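Serpin-ZX (PDB 3LE2) inhibits target proteases, including metacaspase-9 and RD21A, by offering a reactive centre loop whose cleavage leaves the enzyme covalently trapped, and so limits programmed cell death. Local coordinates at residues A49-G53 / A54-Q58; G159-D162 / S163-L167. All coordinates share one frame; numbering follows the deposited sequence.

Contact 1. Residues A49-G53 / A54-Q58; sequences AGSAG and ATKDQ
The carboxylate of Asp57 turns one flat face to the carbonyl oxygen of Gly53, which sits above the carboxyl carbon, 3.5 Å from Asp57 CG; at its edges OD2 is nearer that oxygen than OD1. Two acceptors meet here, so this is proximity without a bond. The grip comes from the backbone beneath: Asp57 N donates to Gly53 O at 3.1 Å, the first i to i+4 bond of the helix. A weak second bond, Thr55 N to Ala52 O at 3.4 Å, closes the turn before it. Asp57 CG stands beside its own backbone N (chi1 -70°), which folds the carboxylate back over the first helical turn.

Further round the helix, Lys56 lays the root of its side chain on the incoming loop, CB reaching 3.5 Å from Ala52 CA and CD passing Ser51 O, while the ammonium end leads away. Ser51 CB meets Thr55 CG2 at 3.8 Å, and Ser51 OG, hydrogen-bonded to Ala48 O of the preceding helix, rests against Lys56 CA.

Gly53 occupies the N-cap position of helix 54-63, its positive phi of 68° suiting glycine, but it offers no side-chain acceptor. Ala54 N is instead met weakly by Glu307 OE1 from a loop distant in sequence, and the nearby negative charge of Asp57 would probably be favoured by the helix dipole.

Contact 2. Residues G159-D162 / S163-L167; sequences GSAD and SMTKL
Ala161 starts the contact, its methyl CB lying 3.6 Å from Thr165 OG1, so that a small apolar group and a hydroxyl pack side by side beneath the turn.

The next residue, Asp162, bonds through three of its atoms. Asp162 N donates to Thr165 OG1 at 2.9 Å and 165°, a straight bond for which the threonine hydroxyl is turned inward: OG1 lies beside its own backbone N (chi1 -66°) and faces back across the loop. Asp162 O accepts from Thr165 N at 3.1 Å, closing the type I beta turn 162-165. The side chain adds an Asx turn nested within it. A chi1 of 68° tucks the carboxylate over the turn, towards the N-H groups that follow, and Asp162 OD1 accepts from Met164 N at 2.9 Å. The donor comes from above the carboxylate plane, and Met164 CB lies 3.5 Å from Asp162 OD1. Side chain and backbone of Asp162 thus satisfy successive amides, while the hydroxyl of Thr165 fastens the turn from its far end.

Ser163 and Met164 form the exposed crest. Below it, Ala161 and Thr165 both pack on Phe129 of helix 129-147, with Ile137 also touching Ala161. At the entry to strand 167-176, Ser325 OG accepts from the N-H groups of Lys166 and Leu167, just ahead of the parallel neighbour strand 326-335.

Both contacts are local turns where the chain changes course: contact 1 is a helix start, opening helix 54-63 after the end of helix 37-49, and contact 2 is a type I turn leading from the helix 129-147 region into strand 167-176. Their centres are 23 Å apart and their nearest atoms, at Gly50 and Leu167, about 8 Å, so they do not touch. Their centres lie about 24 and 25 Å from the centre of the chain, and both are away from the reactive bond Arg353-Gly354. The strand that contact 2 enters and its parallel neighbour 326-335 are probably the pair that, as in other serpins, separates to admit the cleaved reactive centre loop.

Contact 1. Residues A49-G53 / A54-Q58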
ATOM      1  N   ALA A  49      -3.747   9.425  18.366  1.00 40.34           N
ATOM      2  CA  ALA A  49      -3.070   9.404  19.656  1.00 35.49           C
ATOM      3  C   ALA A  49      -2.832  10.809  20.211  1.00 44.02           C
ATOM      4  O   ALA A  49      -2.688  10.989  21.419  1.00 42.76           O
ATOM      5  CB  ALA A  49      -1.759   8.645  19.546  1.00 43.73           C
ATOM      6  N   GLY A  50      -2.785  11.799  19.326  1.00 39.63           N
ATOM      7  CA  GLY A  50      -2.574  13.175  19.735  1.00 44.94           C
ATOM      8  C   GLY A  50      -3.866  13.970  19.763  1.00 45.01           C
ATOM      9  O   GLY A  50      -3.854  15.190  19.816  1.00 46.20           O
ATOM     10  N   SER A  51      -4.993  13.271  19.726  1.00 40.29           N
ATOM     11  CA  SER A  51      -6.288  13.935  19.660  1.00 52.32           C
ATOM     12  C   SER A  51      -7.238  13.447  20.749  1.00 45.91           C
ATOM     13  O   SER A  51      -6.899  12.575  21.561  1.00 46.70           O
ATOM     14  CB  SER A  51      -6.932  13.697  18.296  1.00 49.11           C
ATOM     15  OG  SER A  51      -7.375  12.359  18.190  1.00 48.30           O
ATOM     16  N   ALA A  52      -8.434  14.015  20.755  1.00 48.16           N
ATOM     17  CA  ALA A  52      -9.490  13.521  21.628  1.00 57.16           C
ATOM     18  C   ALA A  52     -10.863  14.016  21.198  1.00 51.62           C
ATOM     19  O   ALA A  52     -11.007  14.775  20.232  1.00 51.11           O
ATOM     20  CB  ALA A  52      -9.216  13.902  23.071  1.00 58.59           C
ATOM     21  N   GLY A  53     -11.879  13.579  21.927  1.00 49.89           N
ATOM     22  CA  GLY A  53     -13.229  14.008  21.637  1.00 50.83           C
ATOM     23  C   GLY A  53     -13.689  13.441  20.314  1.00 45.26           C
ATOM     24  O   GLY A  53     -13.280  12.352  19.925  1.00 45.77           O
ATOM     25  N   ALA A  54     -14.534  14.195  19.622  1.00 44.91           N
ATOM     26  CA  ALA A  54     -15.146  13.733  18.388  1.00 46.50           C
ATOM     27  C   ALA A  54     -14.098  13.424  17.321  1.00 49.92           C
ATOM     28  O   ALA A  54     -14.371  12.695  16.366  1.00 45.82           O
ATOM     29  CB  ALA A  54     -16.147  14.757  17.881  1.00 39.63           C
ATOM     30  N   THR A  55     -12.898  13.968  17.490  1.00 45.89           N
ATOM     31  CA  THR A  55     -11.823  13.704  16.547  1.00 46.40           C
ATOM     32  C   THR A  55     -11.223  12.325  16.786  1.00 44.62           C
ATOM     33  O   THR A  55     -11.149  11.503  15.861  1.00 44.60           O
ATOM     34  CB  THR A  55     -10.730  14.804  16.580  1.00 53.24           C
ATOM     35  OG1 THR A  55     -11.304  16.039  16.149  1.00 45.14           O
ATOM     36  CG2 THR A  55      -9.573  14.457  15.644  1.00 37.98           C
ATOM     37  N   LYS A  56     -10.798  12.061  18.017  1.00 39.03           N
ATOM     38  CA  LYS A  56     -10.309  10.729  18.338  1.00 46.50           C
ATOM     39  C   LYS A  56     -11.338   9.684  17.877  1.00 51.29           C
ATOM     40  O   LYS A  56     -10.994   8.694  17.218  1.00 43.49           O
ATOM     41  CB  LYS A  56     -10.030  10.595  19.834  1.00 48.35           C
ATOM     42  CG  LYS A  56      -9.227   9.358  20.210  1.00 42.73           C
ATOM     43  CD  LYS A  56      -8.922   9.304  21.705  1.00 43.37           C
ATOM     44  CE  LYS A  56     -10.206   9.276  22.535  1.00 66.07           C
ATOM     45  NZ  LYS A  56      -9.958   8.941  23.967  1.00 68.49           N
ATOM     46  N   ASP A  57     -12.607   9.930  18.196  1.00 48.23           N
ATOM     47  CA  ASP A  57     -13.670   8.976  17.891  1.00 46.27           C
ATOM     48  C   ASP A  57     -13.853   8.757  16.405  1.00 42.64           C
ATOM     49  O   ASP A  57     -14.070   7.631  15.956  1.00 48.06           O
ATOM     50  CB  ASP A  57     -14.990   9.423  18.502  1.00 44.31           C
ATOM     51  CG  ASP A  57     -14.994   9.310  20.004  1.00 52.31           C
ATOM     52  OD1 ASP A  57     -14.241   8.458  20.532  1.00 62.03           O
ATOM     53  OD2 ASP A  57     -15.744  10.070  20.653  1.00 56.42           O
ATOM     54  N   GLN A  58     -13.769   9.833  15.636  1.00 39.34           N
ATOM     55  CA  GLN A  58     -13.979   9.721  14.202  1.00 42.13           C
ATOM     56  C   GLN A  58     -12.876   8.897  13.553  1.00 38.43           C
ATOM     57  O   GLN A  58     -13.120   8.153  12.604  1.00 48.59           O
ATOM     58  CB  GLN A  58     -14.079  11.097  13.554  1.00 41.70           C
ATOM     59  CG  GLN A  58     -14.733  11.080  12.200  1.00 34.71           C
ATOM     60  CD  GLN A  58     -14.662  12.432  11.526  1.00 43.63           C
ATOM     61  OE1 GLN A  58     -15.688  13.079  11.308  1.00 39.90           O
ATOM     62  NE2 GLN A  58     -13.444  12.876  11.206  1.00 38.65           N
TER

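Contact 2. Residues G159-D162 / S163-L167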
ATOM      1  N   GLY A 159       6.922  22.926  -3.849  1.00 30.50           N
ATOM      2  CA  GLY A 159       5.821  23.821  -3.551  1.00 28.15           C
ATOM      3  C   GLY A 159       4.710  23.208  -2.719  1.00 36.69           C
ATOM      4  O   GLY A 159       3.625  23.775  -2.625  1.00 38.83           O
ATOM      5  N   SER A 160       4.963  22.059  -2.106  1.00 33.33           N
ATOM      6  CA  SER A 160       3.896  21.357  -1.396  1.00 32.50           C
ATOM      7  C   SER A 160       3.644  21.897   0.021  1.00 35.37           C
ATOM      8  O   SER A 160       2.547  21.738   0.552  1.00 47.45           O
ATOM      9  CB  SER A 160       4.137  19.844  -1.388  1.00 30.25           C
ATOM     10  OG  SER A 160       5.233  19.501  -0.562  1.00 33.12           O
ATOM     11  N   ALA A 161       4.638  22.543   0.627  1.00 33.54           N
ATOM     12  CA  ALA A 161       4.437  23.191   1.931  1.00 36.88           C
ATOM     13  C   ALA A 161       4.782  24.681   1.852  1.00 36.54           C
ATOM     14  O   ALA A 161       5.659  25.065   1.094  1.00 37.08           O
ATOM     15  CB  ALA A 161       5.263  22.507   3.017  1.00 28.98           C
ATOM     16  N   ASP A 162       4.099  25.520   2.628  1.00 41.62           N
ATOM     17  CA  ASP A 162       4.304  26.972   2.513  1.00 38.96           C
ATOM     18  C   ASP A 162       4.317  27.696   3.862  1.00 37.40           C
ATOM     19  O   ASP A 162       4.489  27.067   4.904  1.00 34.72           O
ATOM     20  CB  ASP A 162       3.273  27.605   1.564  1.00 38.59           C
ATOM     21  CG  ASP A 162       1.847  27.566   2.115  1.00 39.95           C
ATOM     22  OD1 ASP A 162       1.643  27.167   3.283  1.00 40.99           O
ATOM     23  OD2 ASP A 162       0.920  27.941   1.370  1.00 45.13           O
ATOM     24  N   SER A 163       4.124  29.013   3.841  1.00 36.49           N
ATOM     25  CA  SER A 163       4.249  29.799   5.063  1.00 41.16           C
ATOM     26  C   SER A 163       3.065  29.554   5.996  1.00 41.85           C
ATOM     27  O   SER A 163       3.134  29.854   7.194  1.00 35.06           O
ATOM     28  CB  SER A 163       4.441  31.298   4.761  1.00 38.87           C
ATOM     29  OG  SER A 163       3.348  31.824   4.029  1.00 49.37           O
ATOM     30  N   MET A 164       1.989  28.990   5.451  1.00 35.43           N
ATOM     31  CA  MET A 164       0.819  28.653   6.266  1.00 39.06           C
ATOM     32  C   MET A 164       0.849  27.223   6.820  1.00 39.09           C
ATOM     33  O   MET A 164      -0.022  26.832   7.599  1.00 49.44           O
ATOM     34  CB  MET A 164      -0.470  28.865   5.472  1.00 42.61           C
ATOM     35  CG  MET A 164      -0.676  30.299   4.992  1.00 52.74           C
ATOM     36  SD  MET A 164      -0.782  31.456   6.374  1.00 59.87           S
ATOM     37  CE  MET A 164      -2.153  30.739   7.299  1.00 44.47           C
ATOM     38  N   THR A 165       1.843  26.442   6.419  1.00 37.81           N
ATOM     39  CA  THR A 165       1.906  25.043   6.838  1.00 36.18           C
ATOM     40  C   THR A 165       2.204  24.936   8.326  1.00 36.88           C
ATOM     41  O   THR A 165       3.140  25.554   8.820  1.00 37.57           O
ATOM     42  CB  THR A 165       2.969  24.263   6.054  1.00 31.60           C
ATOM     43  OG1 THR A 165       2.574  24.173   4.682  1.00 33.45           O
ATOM     44  CG2 THR A 165       3.113  22.874   6.619  1.00 36.47           C
ATOM     45  N   LYS A 166       1.399  24.155   9.036  1.00 42.18           N
ATOM     46  CA  LYS A 166       1.543  24.035  10.484  1.00 37.55           C
ATOM     47  C   LYS A 166       1.966  22.649  10.906  1.00 33.47           C
ATOM     48  O   LYS A 166       2.872  22.506  11.723  1.00 41.12           O
ATOM     49  CB  LYS A 166       0.247  24.424  11.194  1.00 37.74           C
ATOM     50  CG  LYS A 166      -0.151  25.886  10.972  1.00 46.64           C
ATOM     51  CD  LYS A 166       0.924  26.849  11.500  1.00 34.25           C
ATOM     52  CE  LYS A 166       0.554  28.296  11.210  1.00 45.00           C
ATOM     53  NZ  LYS A 166       1.707  29.232  11.422  1.00 46.93           N
ATOM     54  N   LEU A 167       1.309  21.628  10.349  1.00 37.52           N
ATOM     55  CA  LEU A 167       1.569  20.243  10.746  1.00 35.52           C
ATOM     56  C   LEU A 167       1.475  19.279   9.575  1.00 28.40           C
ATOM     57  O   LEU A 167       0.437  19.175   8.920  1.00 33.91           O
ATOM     58  CB  LEU A 167       0.604  19.803  11.856  1.00 31.39           C
ATOM     59  CG  LEU A 167       0.700  18.352  12.321  1.00 29.86           C
ATOM     60  CD1 LEU A 167       2.027  18.034  12.996  1.00 26.99           C
ATOM     61  CD2 LEU A 167      -0.450  18.050  13.251  1.00 38.41           C
TER